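Local coordinates for antigen MTB48, Mycobacterial protein (PDB 4WJ1) that is a substrate of the ESX-1 type VII secretion system, a self-associating protein probably involved in DNA conjugation in the recipient strain, at residues Ala58-Ile70 / Cys192-Met206. Residues are numbered along the deposited sequence; the frame is centred on the assembly and turned at random.
Sequences ATFAAGDREGERI and CAEAQRRLSTWWADM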
# COMPACT_ATOMS: atom_id res chain seq x y z
N ALA A 58 -5.03 1.77 3.81
CA ALA A 58 -6.41 1.31 3.93
C ALA A 58 -6.65 0.11 3.02
O ALA A 58 -7.35 -0.83 3.38
CB ALA A 58 -7.37 2.42 3.60
N THR A 59 -6.03 0.14 1.84
CA THR A 59 -6.15 -0.93 0.86
C THR A 59 -5.49 -2.19 1.40
O THR A 59 -6.03 -3.29 1.25
CB THR A 59 -5.50 -0.51 -0.48
OG1 THR A 59 -6.23 0.61 -1.02
CG2 THR A 59 -5.52 -1.64 -1.49
N PHE A 60 -4.35 -2.03 2.05
CA PHE A 60 -3.63 -3.16 2.63
C PHE A 60 -4.50 -3.80 3.70
O PHE A 60 -4.49 -5.01 3.86
CB PHE A 60 -2.30 -2.72 3.24
CG PHE A 60 -1.33 -2.11 2.26
CD1 PHE A 60 -1.48 -2.30 0.89
CD2 PHE A 60 -0.25 -1.36 2.71
CE1 PHE A 60 -0.59 -1.74 -0.01
CE2 PHE A 60 0.65 -0.80 1.81
CZ PHE A 60 0.48 -0.99 0.45
N ALA A 61 -5.23 -2.98 4.44
CA ALA A 61 -6.11 -3.51 5.49
C ALA A 61 -7.23 -4.35 4.86
O ALA A 61 -7.65 -5.35 5.44
CB ALA A 61 -6.70 -2.39 6.33
N ALA A 62 -7.72 -3.94 3.69
CA ALA A 62 -8.72 -4.73 2.99
C ALA A 62 -8.09 -6.06 2.57
O ALA A 62 -8.71 -7.12 2.67
CB ALA A 62 -9.26 -3.99 1.79
N GLY A 63 -6.83 -5.99 2.14
CA GLY A 63 -6.05 -7.16 1.78
C GLY A 63 -5.98 -8.16 2.91
O GLY A 63 -6.24 -9.35 2.72
N ASP A 64 -5.64 -7.67 4.10
CA ASP A 64 -5.64 -8.50 5.30
C ASP A 64 -6.96 -9.24 5.49
O ASP A 64 -6.97 -10.40 5.87
CB ASP A 64 -5.36 -7.65 6.54
CG ASP A 64 -3.93 -7.10 6.58
OD1 ASP A 64 -3.05 -7.65 5.87
OD2 ASP A 64 -3.67 -6.14 7.34
N ARG A 65 -8.07 -8.55 5.23
CA ARG A 65 -9.38 -9.12 5.43
C ARG A 65 -9.52 -10.33 4.52
O ARG A 65 -9.96 -11.39 4.94
CB ARG A 65 -10.47 -8.08 5.14
CG ARG A 65 -11.87 -8.66 5.10
CD ARG A 65 -12.16 -9.46 6.37
NE ARG A 65 -12.24 -8.60 7.55
CZ ARG A 65 -13.26 -7.79 7.82
NH1 ARG A 65 -14.29 -7.71 6.98
NH2 ARG A 65 -13.26 -7.06 8.92
N GLU A 66 -9.10 -10.17 3.27
CA GLU A 66 -9.15 -11.24 2.30
C GLU A 66 -8.34 -12.47 2.68
O GLU A 66 -8.76 -13.60 2.44
CB GLU A 66 -8.73 -10.70 0.95
CG GLU A 66 -9.75 -9.69 0.41
CD GLU A 66 -11.22 -10.21 0.45
OE1 GLU A 66 -11.46 -11.45 0.39
OE2 GLU A 66 -12.15 -9.35 0.55
N GLY A 67 -7.18 -12.25 3.29
CA GLY A 67 -6.35 -13.35 3.71
C GLY A 67 -7.11 -14.14 4.75
O GLY A 67 -7.14 -15.37 4.71
N GLU A 68 -7.76 -13.42 5.65
CA GLU A 68 -8.55 -14.05 6.70
C GLU A 68 -9.77 -14.77 6.12
O GLU A 68 -10.20 -15.77 6.68
CB GLU A 68 -9.00 -13.01 7.71
CG GLU A 68 -7.84 -12.37 8.46
CD GLU A 68 -8.23 -11.07 9.12
OE1 GLU A 68 -7.31 -10.28 9.43
OE2 GLU A 68 -9.45 -10.85 9.31
N ARG A 69 -10.31 -14.26 5.02
CA ARG A 69 -11.48 -14.87 4.41
C ARG A 69 -11.10 -16.19 3.73
O ARG A 69 -11.82 -17.18 3.86
CB ARG A 69 -12.13 -13.93 3.40
CG ARG A 69 -12.67 -12.66 4.05
CD ARG A 69 -13.47 -11.81 3.08
NE ARG A 69 -14.68 -12.51 2.68
CZ ARG A 69 -14.87 -13.05 1.48
NH1 ARG A 69 -13.92 -12.96 0.56
NH2 ARG A 69 -16.01 -13.67 1.21
N ILE A 70 -9.96 -16.21 3.05
CA ILE A 70 -9.46 -17.43 2.46
C ILE A 70 -9.21 -18.46 3.55
O ILE A 70 -9.56 -19.63 3.40
CB ILE A 70 -8.17 -17.20 1.66
CG1 ILE A 70 -8.45 -16.29 0.47
CG2 ILE A 70 -7.57 -18.54 1.20
CD1 ILE A 70 -7.31 -16.20 -0.50
N CYS A 192 -9.64 -22.75 -4.71
CA CYS A 192 -9.00 -22.06 -3.62
C CYS A 192 -7.58 -21.66 -3.99
O CYS A 192 -7.14 -20.54 -3.70
CB CYS A 192 -9.01 -22.94 -2.36
SG CYS A 192 -8.50 -22.04 -0.90
N ALA A 193 -6.86 -22.57 -4.66
CA ALA A 193 -5.53 -22.28 -5.16
C ALA A 193 -5.56 -21.07 -6.09
O ALA A 193 -4.68 -20.22 -6.07
CB ALA A 193 -4.95 -23.48 -5.87
N GLU A 194 -6.61 -21.00 -6.89
CA GLU A 194 -6.80 -19.88 -7.80
C GLU A 194 -7.01 -18.57 -7.04
O GLU A 194 -6.46 -17.52 -7.40
CB GLU A 194 -7.99 -20.16 -8.74
CG GLU A 194 -8.16 -19.13 -9.83
CD GLU A 194 -6.93 -18.98 -10.71
OE1 GLU A 194 -6.15 -19.95 -10.84
OE2 GLU A 194 -6.74 -17.88 -11.28
N ALA A 195 -7.80 -18.63 -5.97
CA ALA A 195 -8.11 -17.46 -5.18
C ALA A 195 -6.83 -16.97 -4.53
O ALA A 195 -6.54 -15.77 -4.47
CB ALA A 195 -9.18 -17.78 -4.13
N GLN A 196 -6.05 -17.94 -4.06
CA GLN A 196 -4.79 -17.65 -3.42
C GLN A 196 -3.83 -17.03 -4.40
O GLN A 196 -3.12 -16.08 -4.06
CB GLN A 196 -4.21 -18.92 -2.84
CG GLN A 196 -4.93 -19.42 -1.63
CD GLN A 196 -4.36 -20.73 -1.16
OE1 GLN A 196 -3.14 -20.93 -1.23
NE2 GLN A 196 -5.21 -21.65 -0.72
N ARG A 197 -3.80 -17.54 -5.62
CA ARG A 197 -2.92 -16.98 -6.63
C ARG A 197 -3.29 -15.52 -6.89
O ARG A 197 -2.42 -14.68 -7.08
CB ARG A 197 -3.00 -17.78 -7.92
CG ARG A 197 -1.98 -17.33 -8.95
CD ARG A 197 -2.36 -17.76 -10.36
NE ARG A 197 -3.69 -17.27 -10.76
CZ ARG A 197 -3.98 -15.99 -11.01
NH1 ARG A 197 -3.05 -15.04 -10.89
NH2 ARG A 197 -5.22 -15.67 -11.38
N ARG A 198 -4.58 -15.23 -6.86
CA ARG A 198 -5.02 -13.86 -7.07
C ARG A 198 -4.54 -12.97 -5.95
O ARG A 198 -4.01 -11.89 -6.21
CB ARG A 198 -6.54 -13.79 -7.17
CG ARG A 198 -7.09 -14.42 -8.43
CD ARG A 198 -8.53 -14.00 -8.68
NE ARG A 198 -9.13 -14.87 -9.69
CZ ARG A 198 -9.87 -15.93 -9.38
NH1 ARG A 198 -10.08 -16.20 -8.09
NH2 ARG A 198 -10.40 -16.69 -10.34
N LEU A 199 -4.71 -13.43 -4.72
CA LEU A 199 -4.39 -12.63 -3.55
C LEU A 199 -2.89 -12.46 -3.44
O LEU A 199 -2.38 -11.36 -3.18
CB LEU A 199 -4.96 -13.26 -2.29
CG LEU A 199 -4.64 -12.46 -1.03
CD1 LEU A 199 -5.07 -11.02 -1.18
CD2 LEU A 199 -5.28 -13.10 0.21
N SER A 200 -2.18 -13.56 -3.66
CA SER A 200 -0.72 -13.56 -3.70
C SER A 200 -0.18 -12.60 -4.76
O SER A 200 0.75 -11.85 -4.52
CB SER A 200 -0.21 -14.97 -3.95
OG SER A 200 1.06 -14.94 -4.56
N THR A 201 -0.77 -12.62 -5.95
CA THR A 201 -0.31 -11.76 -7.02
C THR A 201 -0.62 -10.31 -6.70
O THR A 201 0.12 -9.40 -7.08
CB THR A 201 -0.94 -12.19 -8.34
OG1 THR A 201 -0.20 -13.31 -8.83
CG2 THR A 201 -0.90 -11.10 -9.38
N TRP A 202 -1.72 -10.09 -6.00
CA TRP A 202 -2.16 -8.75 -5.70
C TRP A 202 -1.22 -8.11 -4.67
O TRP A 202 -0.89 -6.94 -4.76
CB TRP A 202 -3.59 -8.78 -5.19
CG TRP A 202 -4.10 -7.47 -4.71
CD1 TRP A 202 -4.70 -6.50 -5.44
CD2 TRP A 202 -4.08 -7.00 -3.36
NE1 TRP A 202 -5.05 -5.44 -4.63
CE2 TRP A 202 -4.68 -5.73 -3.35
CE3 TRP A 202 -3.60 -7.54 -2.15
CZ2 TRP A 202 -4.82 -4.98 -2.18
CZ3 TRP A 202 -3.75 -6.79 -0.99
CH2 TRP A 202 -4.36 -5.53 -1.02
N TRP A 203 -0.79 -8.90 -3.69
CA TRP A 203 0.15 -8.42 -2.71
C TRP A 203 1.43 -7.96 -3.39
O TRP A 203 1.97 -6.91 -3.05
CB TRP A 203 0.44 -9.49 -1.68
CG TRP A 203 -0.54 -9.49 -0.55
CD1 TRP A 203 -1.31 -10.53 -0.15
CD2 TRP A 203 -0.85 -8.39 0.32
NE1 TRP A 203 -2.09 -10.16 0.92
CE2 TRP A 203 -1.82 -8.85 1.23
CE3 TRP A 203 -0.39 -7.07 0.43
CZ2 TRP A 203 -2.36 -8.03 2.23
CZ3 TRP A 203 -0.93 -6.26 1.42
CH2 TRP A 203 -1.90 -6.74 2.31
N ALA A 204 1.90 -8.72 -4.37
CA ALA A 204 3.06 -8.32 -5.13
C ALA A 204 2.80 -7.01 -5.87
O ALA A 204 3.69 -6.16 -5.98
CB ALA A 204 3.45 -9.38 -6.10
N ASP A 205 1.59 -6.83 -6.38
CA ASP A 205 1.22 -5.55 -7.01
C ASP A 205 1.23 -4.44 -5.97
O ASP A 205 1.68 -3.33 -6.25
CB ASP A 205 -0.15 -5.63 -7.68
CG ASP A 205 -0.20 -6.68 -8.79
OD1 ASP A 205 0.89 -7.12 -9.23
OD2 ASP A 205 -1.31 -7.06 -9.24
N MSE A 206 0.75 -4.74 -4.78
CA MSE A 206 0.75 -3.77 -3.71
C MSE A 206 2.20 -3.37 -3.37
O MSE A 206 2.48 -2.20 -3.10
CB MSE A 206 0.03 -4.33 -2.49
CG MSE A 206 -1.48 -4.34 -2.65
SE MSE A 206 -2.20 -2.66 -3.36
CE MSE A 206 -2.50 -3.23 -5.20
O HOH W 1 -3.94 -10.95 2.80
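W202 and W203 of helix segment 192-206 reach across to the backbone of 58-70 at G63, a worked example of how a glycine admits large aromatic rings between helices. W202 CZ3 lies 3.6 Å from G63 CA, and W203 CZ2 lies 3.7 Å from G63 C, so both rings come directly against the G63 backbone. W202 turns its edge to one face of W203, with CZ3 over the centre of that ring, while T59 CG2 meets the edge of W202, 3.5 Å from its CZ2.

Toward I70 the packing is knobs-into-holes. I70 enters the hole formed by C192, A195, Q196 and L199, and L199 drops between G63, E66, G67 and I70; with its CG anti to the backbone N (chi1 179°), the side chain extends across the gap and brings CD2 to 3.7 Å from G67 CA. At the other end the selenium of M206 (selenomethionine) lies in the plane of the F60 ring at its edge, a Met-aromatic contact, and M206 CB approaches F60 CE1 to 3.6 Å.

No direct hydrogen bond joins the segments; one water links them, donating to G63 O and accepting from W203 NE1.

The two segments run antiparallel, their axes at 159°, tying the PE to the PPE region within an elongated helical bundle. Helix 154-178 packs on F60, L199 and W203, helix 12-22 touches I70 and Q196, and the C-terminal tail accepts a hydrogen bond from W202 NE1 at G281 O.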